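Local atomic coordinates of Tae4 (Agrobacterium tumefaciens, PDB entry 6IJF), a protein that probably acts as a type VI secretion system amidase effector, cleaving peptide bonds in the peptidoglycan of rival bacteria. Residues G113-V118 with I156-L161; G117-N122 with D134-G139; G130-L135 with A146-Y151; N12-D17 with V52-V57. All coordinates share one frame; numbering follows the deposited sequence. Where two conformers were deposited one is given.

Interaction 1: G113-V118 with I156-L161; sequences GARNGV and IWFWPL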
loop_
_atom_site.group_PDB
_atom_site.type_symbol
_atom_site.label_atom_id
_atom_site.label_comp_id
_atom_site.label_asym_id
_atom_site.label_seq_id
_atom_site.Cartn_x
_atom_site.Cartn_y
_atom_site.Cartn_z
ATOM N N GLY C 113 5.344 -12.336 -18.823
ATOM C CA GLY C 113 4.246 -12.113 -19.775
ATOM C C GLY C 113 2.988 -12.827 -19.328
ATOM O O GLY C 113 2.622 -12.688 -18.137
ATOM N N ALA C 114 2.367 -13.606 -20.219
ATOM C CA ALA C 114 1.104 -14.324 -19.930
ATOM C C ALA C 114 1.416 -15.748 -19.437
ATOM O O ALA C 114 0.473 -16.516 -19.201
ATOM C CB ALA C 114 0.198 -14.311 -21.147
ATOM N N ARG C 115 2.693 -16.056 -19.235
ATOM C CA ARG C 115 3.162 -17.412 -18.850
ATOM C C ARG C 115 2.945 -17.592 -17.339
ATOM O O ARG C 115 2.777 -16.576 -16.603
ATOM C CB ARG C 115 4.595 -17.638 -19.348
ATOM C CG ARG C 115 4.775 -17.368 -20.843
ATOM C CD ARG C 115 6.172 -17.631 -21.359
ATOM N NE ARG C 115 7.158 -16.734 -20.767
ATOM C CZ ARG C 115 8.457 -17.004 -20.680
ATOM N NH1 ARG C 115 8.924 -18.145 -21.148
ATOM N NH2 ARG C 115 9.299 -16.157 -20.122
ATOM N N ASN C 116 2.819 -18.853 -16.933
ATOM C CA ASN C 116 2.688 -19.309 -15.534
ATOM C C ASN C 116 3.899 -20.201 -15.270
ATOM O O ASN C 116 4.398 -20.858 -16.219
ATOM C CB ASN C 116 1.384 -20.064 -15.280
ATOM C CG ASN C 116 0.144 -19.350 -15.771
ATOM O OD1 ASN C 116 -0.706 -19.954 -16.427
ATOM N ND2 ASN C 116 -0.001 -18.083 -15.442
ATOM N N GLY C 117 4.380 -20.209 -14.042
ATOM C CA GLY C 117 5.483 -21.111 -13.681
ATOM C C GLY C 117 6.028 -20.871 -12.305
ATOM O O GLY C 117 5.276 -20.418 -11.421
ATOM N N VAL C 118 7.265 -21.286 -12.099
ATOM C CA VAL C 118 7.978 -21.153 -10.803
ATOM C C VAL C 118 8.879 -19.940 -10.935
ATOM O O VAL C 118 9.392 -19.718 -12.040
ATOM C CB VAL C 118 8.794 -22.416 -10.470
ATOM C CG1 VAL C 118 9.544 -22.252 -9.165
ATOM C CG2 VAL C 118 7.912 -23.652 -10.457
ATOM N N ILE C 156 15.947 -12.304 -11.062
ATOM C CA ILE C 156 14.685 -13.066 -10.999
ATOM C C ILE C 156 14.814 -14.211 -11.990
ATOM O O ILE C 156 15.098 -13.937 -13.175
ATOM C CB ILE C 156 13.519 -12.124 -11.302
ATOM C CG1 ILE C 156 13.499 -10.987 -10.276
ATOM C CG2 ILE C 156 12.215 -12.897 -11.379
ATOM C CD1 ILE C 156 12.600 -9.850 -10.618
ATOM N N TRP C 157 14.627 -15.442 -11.516
ATOM C CA TRP C 157 14.616 -16.625 -12.403
ATOM C C TRP C 157 13.174 -17.049 -12.614
ATOM O O TRP C 157 12.429 -17.214 -11.623
ATOM C CB TRP C 157 15.444 -17.771 -11.829
ATOM C CG TRP C 157 16.903 -17.493 -11.703
ATOM C CD1 TRP C 157 17.621 -16.508 -12.313
ATOM C CD2 TRP C 157 17.845 -18.290 -10.969
ATOM N NE1 TRP C 157 18.940 -16.620 -11.982
ATOM C CE2 TRP C 157 19.112 -17.702 -11.158
ATOM C CE3 TRP C 157 17.742 -19.433 -10.173
ATOM C CZ2 TRP C 157 20.269 -18.227 -10.579
ATOM C CZ3 TRP C 157 18.878 -19.943 -9.588
ATOM C CH2 TRP C 157 20.125 -19.346 -9.788
ATOM N N PHE C 158 12.804 -17.269 -13.860
ATOM C CA PHE C 158 11.462 -17.774 -14.237
ATOM C C PHE C 158 11.598 -19.101 -14.980
ATOM O O PHE C 158 12.286 -19.159 -16.015
ATOM C CB PHE C 158 10.745 -16.733 -15.087
ATOM C CG PHE C 158 9.368 -17.157 -15.488
ATOM C CD1 PHE C 158 8.471 -17.592 -14.539
ATOM C CD2 PHE C 158 8.986 -17.160 -16.826
ATOM C CE1 PHE C 158 7.207 -18.030 -14.905
ATOM C CE2 PHE C 158 7.719 -17.592 -17.192
ATOM C CZ PHE C 158 6.829 -18.015 -16.229
ATOM N N TRP C 159 10.902 -20.124 -14.491
ATOM C CA TRP C 159 10.695 -21.426 -15.195
ATOM C C TRP C 159 9.258 -21.508 -15.698
ATOM O O TRP C 159 8.343 -21.769 -14.919
ATOM C CB TRP C 159 10.963 -22.581 -14.243
ATOM C CG TRP C 159 12.349 -22.717 -13.699
ATOM C CD1 TRP C 159 13.349 -23.458 -14.244
ATOM C CD2 TRP C 159 12.856 -22.249 -12.433
ATOM N NE1 TRP C 159 14.445 -23.459 -13.431
ATOM C CE2 TRP C 159 14.163 -22.766 -12.291
ATOM C CE3 TRP C 159 12.344 -21.466 -11.397
ATOM C CZ2 TRP C 159 14.971 -22.466 -11.204
ATOM C CZ3 TRP C 159 13.133 -21.203 -10.310
ATOM C CH2 TRP C 159 14.430 -21.694 -10.210
ATOM N N PRO C 160 8.990 -21.284 -17.003
ATOM C CA PRO C 160 7.626 -21.393 -17.526
ATOM C C PRO C 160 7.130 -22.852 -17.537
ATOM O O PRO C 160 7.927 -23.707 -17.792
ATOM C CB PRO C 160 7.738 -20.838 -18.952
ATOM C CG PRO C 160 9.177 -21.042 -19.319
ATOM C CD PRO C 160 9.972 -20.919 -18.036
ATOM N N LEU C 161 5.857 -23.082 -17.209
ATOM C CA LEU C 161 5.191 -24.415 -17.209
ATOM C C LEU C 161 3.878 -24.371 -18.002
ATOM O O LEU C 161 3.412 -25.423 -18.501
ATOM C CB LEU C 161 4.917 -24.814 -15.759
ATOM C CG LEU C 161 6.147 -25.105 -14.918
ATOM C CD1 LEU C 161 5.706 -25.493 -13.531
ATOM C CD2 LEU C 161 7.032 -26.188 -15.540
#
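Arg115 and Phe158 meet where strands 116-122 and 155-160 pair antiparallel in the central sheet of this domain. The guanidinium plane of Arg115 stands 75° to the phenyl plane and has the ring atom CE2 of Phe158 over one face, displaced toward the rim and 3.6 Å from Arg115 CZ, while NE lies at the edge of the phenyl ring. Arg115 NH1 reaches Pro160 CG at 3.4 Å. The charge is paired outside the contact: NH2 makes a salt bridge to Asp101 and a hydrogen bond to Gly111 O. At Asn116 the backbone O receives the N-H of Leu161 in the carbonyl plane, an almost straight bond of 172° from Leu161 N to Asn116 O. Gly117 faces Pro160 in a non-hydrogen-bonded pair. Having no side chain, it lets the strands come within 4.4 Å, Gly117 CA to Pro160 CA, and Gly117 CA makes a CA-H...O contact with Trp159 O at 3.2 Å. Val118 and Trp159 form the hydrogen-bonded pair, with Val118 N to Trp159 O at 3.1 Å and Trp159 N to Val118 O at 2.9 Å. Both side chains emerge on one face of the sheet, where Leu97 also packs on them. With CG1 anti to its backbone N (chi1 178°), Val118 brings that methyl to the six-membered part of the indole, 3.7 Å from CG1 to Trp159 CE3.

Interaction 2: G117-N122 with D134-G139; sequences GVVAFN and DLVRGG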
loop_
_atom_site.group_PDB
_atom_site.type_symbol
_atom_site.label_atom_id
_atom_site.label_comp_id
_atom_site.label_asym_id
_atom_site.label_seq_id
_atom_site.Cartn_x
_atom_site.Cartn_y
_atom_site.Cartn_z
ATOM N N GLY C 117 4.380 -20.209 -14.042
ATOM C CA GLY C 117 5.483 -21.111 -13.681
ATOM C C GLY C 117 6.028 -20.871 -12.305
ATOM O O GLY C 117 5.276 -20.418 -11.421
ATOM N N VAL C 118 7.265 -21.286 -12.099
ATOM C CA VAL C 118 7.978 -21.153 -10.803
ATOM C C VAL C 118 8.879 -19.940 -10.935
ATOM O O VAL C 118 9.392 -19.718 -12.040
ATOM C CB VAL C 118 8.794 -22.416 -10.470
ATOM C CG1 VAL C 118 9.544 -22.252 -9.165
ATOM C CG2 VAL C 118 7.912 -23.652 -10.457
ATOM N N VAL C 119 9.026 -19.168 -9.872
ATOM C CA VAL C 119 9.848 -17.931 -9.903
ATOM C C VAL C 119 10.741 -17.918 -8.669
ATOM O O VAL C 119 10.251 -18.254 -7.587
ATOM C CB VAL C 119 8.986 -16.658 -10.005
ATOM C CG1 VAL C 119 8.044 -16.501 -8.822
ATOM C CG2 VAL C 119 9.860 -15.430 -10.198
ATOM N N ALA C 120 11.985 -17.494 -8.844
ATOM C CA ALA C 120 12.960 -17.282 -7.762
ATOM C C ALA C 120 13.452 -15.845 -7.821
ATOM O O ALA C 120 13.948 -15.427 -8.881
ATOM C CB ALA C 120 14.084 -18.266 -7.910
ATOM N N PHE C 121 13.247 -15.122 -6.729
ATOM C CA PHE C 121 13.721 -13.742 -6.487
ATOM C C PHE C 121 15.000 -13.884 -5.673
ATOM O O PHE C 121 14.903 -14.250 -4.489
ATOM C CB PHE C 121 12.652 -12.914 -5.780
ATOM C CG PHE C 121 11.325 -12.851 -6.504
ATOM C CD1 PHE C 121 11.096 -11.921 -7.514
ATOM C CD2 PHE C 121 10.291 -13.696 -6.153
ATOM C CE1 PHE C 121 9.875 -11.871 -8.164
ATOM C CE2 PHE C 121 9.055 -13.615 -6.775
ATOM C CZ PHE C 121 8.850 -12.722 -7.794
ATOM N N ASN C 122 16.152 -13.640 -6.301
ATOM C CA ASN C 122 17.481 -13.896 -5.678
ATOM C C ASN C 122 18.038 -12.610 -5.068
ATOM O O ASN C 122 18.067 -11.593 -5.789
ATOM C CB ASN C 122 18.471 -14.469 -6.684
ATOM C CG ASN C 122 17.894 -15.627 -7.449
ATOM O OD1 ASN C 122 17.715 -15.545 -8.670
ATOM N ND2 ASN C 122 17.524 -16.674 -6.736
ATOM N N ASP C 134 8.530 -19.195 -5.380
ATOM C CA ASP C 134 7.058 -19.077 -5.371
ATOM C C ASP C 134 6.555 -19.567 -6.721
ATOM O O ASP C 134 7.376 -19.888 -7.597
ATOM C CB ASP C 134 6.629 -17.622 -5.094
ATOM C CG ASP C 134 5.284 -17.457 -4.407
ATOM O OD1 ASP C 134 4.415 -18.323 -4.582
ATOM O OD2 ASP C 134 5.147 -16.508 -3.628
ATOM N N LEU C 135 5.238 -19.646 -6.849
ATOM C CA LEU C 135 4.534 -19.888 -8.126
ATOM C C LEU C 135 3.955 -18.571 -8.599
ATOM O O LEU C 135 3.480 -17.773 -7.784
ATOM C CB LEU C 135 3.394 -20.907 -7.947
ATOM C CG LEU C 135 3.799 -22.260 -7.347
ATOM C CD1 LEU C 135 2.647 -23.219 -7.381
ATOM C CD2 LEU C 135 5.023 -22.853 -8.025
ATOM N N VAL C 136 3.981 -18.349 -9.894
ATOM C CA VAL C 136 3.537 -17.051 -10.451
ATOM C C VAL C 136 2.578 -17.323 -11.604
ATOM O O VAL C 136 2.780 -18.308 -12.337
ATOM C CB VAL C 136 4.742 -16.186 -10.855
ATOM C CG1 VAL C 136 5.611 -16.831 -11.928
ATOM C CG2 VAL C 136 4.291 -14.780 -11.282
ATOM N N ARG C 137 1.549 -16.494 -11.704
ATOM C CA ARG C 137 0.636 -16.408 -12.870
ATOM C C ARG C 137 0.839 -15.050 -13.540
ATOM O O ARG C 137 0.621 -14.022 -12.877
ATOM C CB ARG C 137 -0.826 -16.569 -12.433
ATOM C CG ARG C 137 -1.175 -17.938 -11.877
ATOM C CD ARG C 137 -2.683 -17.951 -11.565
ATOM N NE ARG C 137 -3.115 -19.304 -11.242
ATOM C CZ ARG C 137 -3.302 -20.280 -12.119
ATOM N NH1 ARG C 137 -3.169 -20.064 -13.416
ATOM N NH2 ARG C 137 -3.660 -21.486 -11.699
ATOM N N GLY C 138 1.302 -15.044 -14.785
ATOM C CA GLY C 138 1.341 -13.839 -15.630
ATOM C C GLY C 138 -0.070 -13.469 -16.071
ATOM O O GLY C 138 -0.902 -14.352 -16.279
ATOM N N GLY C 139 -0.406 -12.189 -16.038
ATOM C CA GLY C 139 -1.708 -11.680 -16.502
ATOM C C GLY C 139 -1.519 -10.336 -17.155
ATOM O O GLY C 139 -0.362 -9.858 -17.190
#
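Val119, whose side chain touches Val136 across the strands, also lays its CG2 over one face of the Phe121 ring, displaced toward the rim; Val119 and Phe121 belong to the same strand. Val119 and Val136 cross at about a right angle, with Val119 CB 3.9 Å from Val136 CG1. Each valine turns CG1 between its backbone N and carbonyl carbon (chi1 61° in both), which places Val119 CG1 3.7 Å from Asp134 O and Val136 CG1 3.6 Å from Gly117 O. Strands 116-122 and 131-137 form a beta hairpin, and the antiparallel register alternates as expected: Gly117 with Val136 and Val119 with Asp134 are hydrogen-bonded pairs, while Val118 with Leu135 is non-hydrogen-bonded. Gly117 N to Val136 O measures 3.0 Å and Val136 N to Gly117 O 2.9 Å. The Val119-Asp134 pair is closed by Val119 N to Asp134 O at 2.9 Å and by a bond from Asp134 N to Val119 O. Val119, Asp134 and Val136 share one face, which Cys145 of strand 144-145 also touches. On the other, Val118 CG2 meets Leu135 CD2 at 3.9 Å. The carboxylate of Asp134 bends back to its own strand, where OD1 accepts the N-H of Leu135 at 2.8 Å through its anti lone pair.

Interaction 3: G130-L135 with A146-Y151; sequences GGHIDL and ASACYY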
loop_
_atom_site.group_PDB
_atom_site.type_symbol
_atom_site.label_atom_id
_atom_site.label_comp_id
_atom_site.label_asym_id
_atom_site.label_seq_id
_atom_site.Cartn_x
_atom_site.Cartn_y
_atom_site.Cartn_z
ATOM N N GLY C 130 18.626 -16.521 0.988
ATOM C CA GLY C 130 18.816 -16.715 -0.468
ATOM C C GLY C 130 17.851 -15.863 -1.291
ATOM O O GLY C 130 18.193 -15.466 -2.425
ATOM N N GLY C 131 16.682 -15.535 -0.738
ATOM C CA GLY C 131 15.605 -14.876 -1.488
ATOM C C GLY C 131 14.315 -15.657 -1.352
ATOM O O GLY C 131 14.096 -16.262 -0.291
ATOM N N HIS C 132 13.443 -15.554 -2.345
ATOM C CA HIS C 132 12.044 -16.043 -2.266
ATOM C C HIS C 132 11.782 -16.898 -3.491
ATOM O O HIS C 132 12.126 -16.479 -4.609
ATOM C CB HIS C 132 11.069 -14.866 -2.170
ATOM C CG HIS C 132 9.640 -15.278 -2.076
ATOM N ND1 HIS C 132 9.149 -15.912 -0.963
ATOM C CD2 HIS C 132 8.616 -15.169 -2.956
ATOM C CE1 HIS C 132 7.864 -16.185 -1.154
ATOM N NE2 HIS C 132 7.504 -15.712 -2.360
ATOM N N ILE C 133 11.195 -18.066 -3.276
ATOM C CA ILE C 133 10.731 -18.933 -4.390
ATOM C C ILE C 133 9.229 -19.150 -4.255
ATOM O O ILE C 133 8.720 -19.204 -3.101
ATOM C CB ILE C 133 11.552 -20.236 -4.408
ATOM C CG1 ILE C 133 11.318 -20.981 -5.712
ATOM C CG2 ILE C 133 11.293 -21.081 -3.157
ATOM C CD1 ILE C 133 12.323 -22.078 -5.959
ATOM N N ASP C 134 8.530 -19.195 -5.380
ATOM C CA ASP C 134 7.058 -19.077 -5.371
ATOM C C ASP C 134 6.555 -19.567 -6.721
ATOM O O ASP C 134 7.376 -19.888 -7.597
ATOM C CB ASP C 134 6.629 -17.622 -5.094
ATOM C CG ASP C 134 5.284 -17.457 -4.407
ATOM O OD1 ASP C 134 4.415 -18.323 -4.582
ATOM O OD2 ASP C 134 5.147 -16.508 -3.628
ATOM N N LEU C 135 5.238 -19.646 -6.849
ATOM C CA LEU C 135 4.534 -19.888 -8.126
ATOM C C LEU C 135 3.955 -18.571 -8.599
ATOM O O LEU C 135 3.480 -17.773 -7.784
ATOM C CB LEU C 135 3.394 -20.907 -7.947
ATOM C CG LEU C 135 3.799 -22.260 -7.347
ATOM C CD1 LEU C 135 2.647 -23.219 -7.381
ATOM C CD2 LEU C 135 5.023 -22.853 -8.025
ATOM N N ALA C 146 1.777 -16.547 -5.778
ATOM C CA ALA C 146 0.868 -17.265 -4.865
ATOM C C ALA C 146 1.041 -16.767 -3.428
ATOM O O ALA C 146 0.009 -16.657 -2.724
ATOM C CB ALA C 146 1.090 -18.751 -5.001
ATOM N N SER C 147 2.274 -16.484 -2.993
ATOM C CA SER C 147 2.572 -15.989 -1.628
ATOM C C SER C 147 3.065 -14.537 -1.618
ATOM O O SER C 147 2.543 -13.742 -0.808
ATOM C CB SER C 147 3.541 -16.881 -0.934
ATOM O OG SER C 147 2.906 -18.030 -0.474
ATOM N N ALA C 148 4.034 -14.168 -2.451
ATOM C CA ALA C 148 4.596 -12.801 -2.457
ATOM C C ALA C 148 5.534 -12.635 -3.643
ATOM O O ALA C 148 6.180 -13.611 -4.008
ATOM C CB ALA C 148 5.353 -12.591 -1.157
ATOM N N CYS C 149 5.635 -11.442 -4.203
ATOM C CA CYS C 149 6.615 -11.114 -5.272
ATOM C C CYS C 149 7.651 -10.149 -4.668
ATOM O O CYS C 149 7.279 -9.329 -3.803
ATOM C CB CYS C 149 5.931 -10.536 -6.516
ATOM S SG CYS C 149 5.151 -8.977 -6.093
ATOM N N TYR C 150 8.916 -10.238 -5.070
ATOM C CA TYR C 150 10.015 -9.378 -4.553
ATOM C C TYR C 150 10.812 -8.832 -5.740
ATOM O O TYR C 150 11.928 -9.269 -6.014
ATOM C CB TYR C 150 10.922 -10.151 -3.599
ATOM C CG TYR C 150 10.297 -10.369 -2.255
ATOM C CD1 TYR C 150 10.354 -9.388 -1.280
ATOM C CD2 TYR C 150 9.633 -11.548 -1.966
ATOM C CE1 TYR C 150 9.801 -9.587 -0.029
ATOM C CE2 TYR C 150 9.062 -11.750 -0.723
ATOM C CZ TYR C 150 9.163 -10.779 0.253
ATOM O OH TYR C 150 8.554 -10.977 1.451
ATOM N N TYR C 151 10.210 -7.920 -6.489
ATOM C CA TYR C 151 10.870 -7.288 -7.652
ATOM C C TYR C 151 12.007 -6.380 -7.166
ATOM O O TYR C 151 12.819 -6.016 -7.993
ATOM C CB TYR C 151 9.863 -6.521 -8.502
ATOM C CG TYR C 151 9.076 -7.342 -9.482
ATOM C CD1 TYR C 151 8.143 -8.283 -9.064
ATOM C CD2 TYR C 151 9.203 -7.118 -10.840
ATOM C CE1 TYR C 151 7.400 -9.009 -9.970
ATOM C CE2 TYR C 151 8.456 -7.823 -11.753
ATOM C CZ TYR C 151 7.543 -8.770 -11.326
ATOM O OH TYR C 151 6.806 -9.474 -12.240
#
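The His132 and Asp134 side chains, held against the loop 146-151, form a His-carboxylate pair consistent with part of a Cys-His-Asp catalytic triad of the papain-like type, with Cys48 as the probable nucleophile. His132 NE2 donates to Asp134 OD2 at 2.8 Å, the oxygen lying 14° from the imidazole plane and met on its anti side, out of the carboxylate plane. That same oxygen accepts two backbone N-H groups of the loop: Ser147 N at 2.9 Å from Asp134 OD2 on its syn lone pair, and Ala148 N at 2.8 Å from Asp134 OD2, nearly along the C-O bond. Three donors therefore grip one buried oxygen and would fix the rotation of the Asp134 carboxylate; a weak bond from Ser147 N to Asp134 OD1 adds to the hold. Ala146 N to Leu135 O, 2.9 Å, ties the loop's start to the strand. At the other end, Tyr150 turns its edge to the His132 face in an offset edge-to-face pair, ring centroids 5.3 Å apart and planes at 65°. A chi1 of -180° sets His132 CG anti to the backbone N, 3.7 Å from Tyr150 CD2. Tyr150 OH bonds to a polar side chain on another protein's chain, and a ring from that chain meets His132. Within the loop, Cys149 is disulfide-linked to Cys145 of strand 144-145, Phe121 of strand 116-122 packs on His132 and Tyr150, and helix 48-58 brings Cys48 against His132.

Interaction 4: N12-D17 with V52-V57; sequences NYPSSD and VSIAFV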
loop_
_atom_site.group_PDB
_atom_site.type_symbol
_atom_site.label_atom_id
_atom_site.label_comp_id
_atom_site.label_asym_id
_atom_site.label_seq_id
_atom_site.Cartn_x
_atom_site.Cartn_y
_atom_site.Cartn_z
ATOM N N ASN C 12 -2.006 -27.601 -5.502
ATOM C CA ASN C 12 -1.359 -28.278 -4.338
ATOM C C ASN C 12 -0.523 -27.320 -3.473
ATOM O O ASN C 12 0.082 -27.797 -2.478
ATOM C CB ASN C 12 -0.517 -29.451 -4.829
ATOM C CG ASN C 12 -1.373 -30.643 -5.216
ATOM O OD1 ASN C 12 -1.064 -31.374 -6.172
ATOM N ND2 ASN C 12 -2.417 -30.879 -4.442
ATOM N N TYR C 13 -0.441 -26.043 -3.834
ATOM C CA TYR C 13 0.484 -25.078 -3.172
ATOM C C TYR C 13 -0.215 -24.426 -1.977
ATOM O O TYR C 13 -1.257 -23.781 -2.134
ATOM C CB TYR C 13 1.005 -24.041 -4.173
ATOM C CG TYR C 13 1.852 -22.962 -3.528
ATOM C CD1 TYR C 13 3.200 -23.152 -3.273
ATOM C CD2 TYR C 13 1.288 -21.761 -3.129
ATOM C CE1 TYR C 13 3.964 -22.182 -2.660
ATOM C CE2 TYR C 13 2.053 -20.757 -2.550
ATOM C CZ TYR C 13 3.396 -20.972 -2.298
ATOM O OH TYR C 13 4.107 -20.000 -1.650
ATOM N N PRO C 14 0.348 -24.533 -0.755
ATOM C CA PRO C 14 -0.145 -23.773 0.399
ATOM C C PRO C 14 0.475 -22.368 0.490
ATOM O O PRO C 14 1.699 -22.216 0.643
ATOM C CB PRO C 14 0.264 -24.696 1.559
ATOM C CG PRO C 14 1.591 -25.243 1.119
ATOM C CD PRO C 14 1.507 -25.363 -0.398
ATOM N N SER C 15 -0.351 -21.334 0.378
ATOM C CA SER C 15 0.107 -19.924 0.324
ATOM C C SER C 15 0.292 -19.360 1.734
ATOM O O SER C 15 -0.488 -19.712 2.644
ATOM C CB SER C 15 -0.866 -19.114 -0.508
ATOM O OG SER C 15 -0.635 -17.717 -0.359
ATOM N N SER C 16 1.253 -18.455 1.937
ATOM C CA SER C 16 1.416 -17.692 3.206
ATOM C C SER C 16 0.593 -16.385 3.187
ATOM O O SER C 16 0.669 -15.615 4.177
ATOM C CB SER C 16 2.883 -17.402 3.492
ATOM O OG SER C 16 3.474 -16.752 2.399
ATOM N N ASP C 17 -0.161 -16.129 2.114
ATOM C CA ASP C 17 -0.926 -14.874 1.905
ATOM C C ASP C 17 -2.369 -15.116 2.335
ATOM O O ASP C 17 -3.095 -15.863 1.688
ATOM C CB ASP C 17 -0.814 -14.400 0.460
ATOM C CG ASP C 17 -1.615 -13.136 0.142
ATOM O OD1 ASP C 17 -2.304 -12.615 1.013
ATOM O OD2 ASP C 17 -1.526 -12.680 -0.977
ATOM N N VAL C 52 6.831 -24.548 -1.593
ATOM C CA VAL C 52 7.054 -25.014 -2.994
ATOM C C VAL C 52 7.370 -26.524 -3.009
ATOM O O VAL C 52 6.807 -27.234 -3.897
ATOM C CB VAL C 52 8.105 -24.170 -3.734
ATOM C CG1 VAL C 52 8.460 -24.813 -5.078
ATOM C CG2 VAL C 52 7.616 -22.736 -3.944
ATOM N N SER C 53 8.178 -27.022 -2.077
ATOM C CA SER C 53 8.461 -28.490 -1.934
ATOM C C SER C 53 7.148 -29.274 -1.836
ATOM O O SER C 53 6.949 -30.224 -2.612
ATOM C CB SER C 53 9.323 -28.785 -0.733
ATOM O OG SER C 53 10.581 -28.176 -0.817
ATOM N N ILE C 54 6.224 -28.832 -0.987
ATOM C CA ILE C 54 4.928 -29.539 -0.735
ATOM C C ILE C 54 4.098 -29.570 -2.019
ATOM O O ILE C 54 3.538 -30.647 -2.343
ATOM C CB ILE C 54 4.190 -28.891 0.438
ATOM C CG1 ILE C 54 4.902 -29.244 1.736
ATOM C CG2 ILE C 54 2.728 -29.298 0.456
ATOM C CD1 ILE C 54 4.546 -28.378 2.900
ATOM N N ALA C 55 4.042 -28.455 -2.748
ATOM C CA ALA C 55 3.319 -28.387 -4.030
ATOM C C ALA C 55 3.822 -29.504 -4.971
ATOM O O ALA C 55 2.974 -30.207 -5.596
ATOM C CB ALA C 55 3.450 -27.019 -4.642
ATOM N N PHE C 56 5.139 -29.672 -5.075
ATOM C CA PHE C 56 5.764 -30.698 -5.967
ATOM C C PHE C 56 5.437 -32.111 -5.447
ATOM O O PHE C 56 4.878 -32.924 -6.216
ATOM C CB PHE C 56 7.267 -30.452 -6.126
ATOM C CG PHE C 56 7.587 -29.475 -7.237
ATOM C CD1 PHE C 56 7.600 -29.890 -8.549
ATOM C CD2 PHE C 56 7.763 -28.127 -6.981
ATOM C CE1 PHE C 56 7.861 -29.002 -9.591
ATOM C CE2 PHE C 56 8.016 -27.231 -8.012
ATOM C CZ PHE C 56 8.087 -27.680 -9.315
ATOM N N VAL C 57 5.730 -32.374 -4.181
ATOM C CA VAL C 57 5.463 -33.696 -3.545
ATOM C C VAL C 57 4.010 -34.096 -3.780
ATOM O O VAL C 57 3.787 -35.192 -4.268
ATOM C CB VAL C 57 5.778 -33.657 -2.049
ATOM C CG1 VAL C 57 5.213 -34.876 -1.339
ATOM C CG2 VAL C 57 7.264 -33.531 -1.825
#
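Tyr13 lies against helix 48-58 through both its backbone and its ring. Its CA is 3.8 Å from Ala55 CB, and its own CB is 3.9 Å from that same methyl, which sits near the ring plane at the edge. Farther round the rim, Tyr13 CE1 touches Val52 CG2 at 3.9 Å, the two side chains meeting obliquely. Asn12 contributes backbone as well as side-chain atoms, its O lying 3.6 Å from Ala55 CA and its CB 3.7 Å from Ala55 O. Asn12 O and Pro14 CD both come to Ile54 CG2, each at 4.2 Å. No hydrogen bond joins the two segments; the 257 Å² buried between them comes from van der Waals contact, largely of carbon atoms but with backbone Asn12 O, Ala55 O and Val52 N among them. This is the packing of an irregular segment, following helix 6-11, against the helix whose first residue is Cys48, the putative nucleophile of the amidase. Outside the pair, Pro14 O accepts a hydrogen bond from Arg51 NH1, a further tie to the helix. The phenol hydroxyl of Tyr13 is hydrogen-bonded to Ser147 OG, and its side chain touches Asp134, Leu135 and Ala146. Ser15 forms an ST turn, its OG accepting from Asp17 N at 3.0 Å, and the same Ser15 OG is also hydrogen-bonded to Ala146 O.

How the interactions relate
Interactions 1 and 2, with centres 5 Å apart, share Gly117 and Val118: strand 116-122 is the middle strand of the five-stranded antiparallel sheet, paired with 155-160 on one edge and 131-137 on the other. Interaction 3 continues from strand 131-137, its centre 7 Å from that of interaction 2, and shares Asp134 and Leu135. Interaction 4 comes first in the chain, its centre about 12 Å from that of interaction 3, yet Tyr13 OH to Ser147 OG, 2.6 Å, joins them directly. The sheet thus supplies the His and Asp of the probable triad, helix 48-58 its Cys, and the loop 12-17 bridges the helix to the loop that holds the carboxylate.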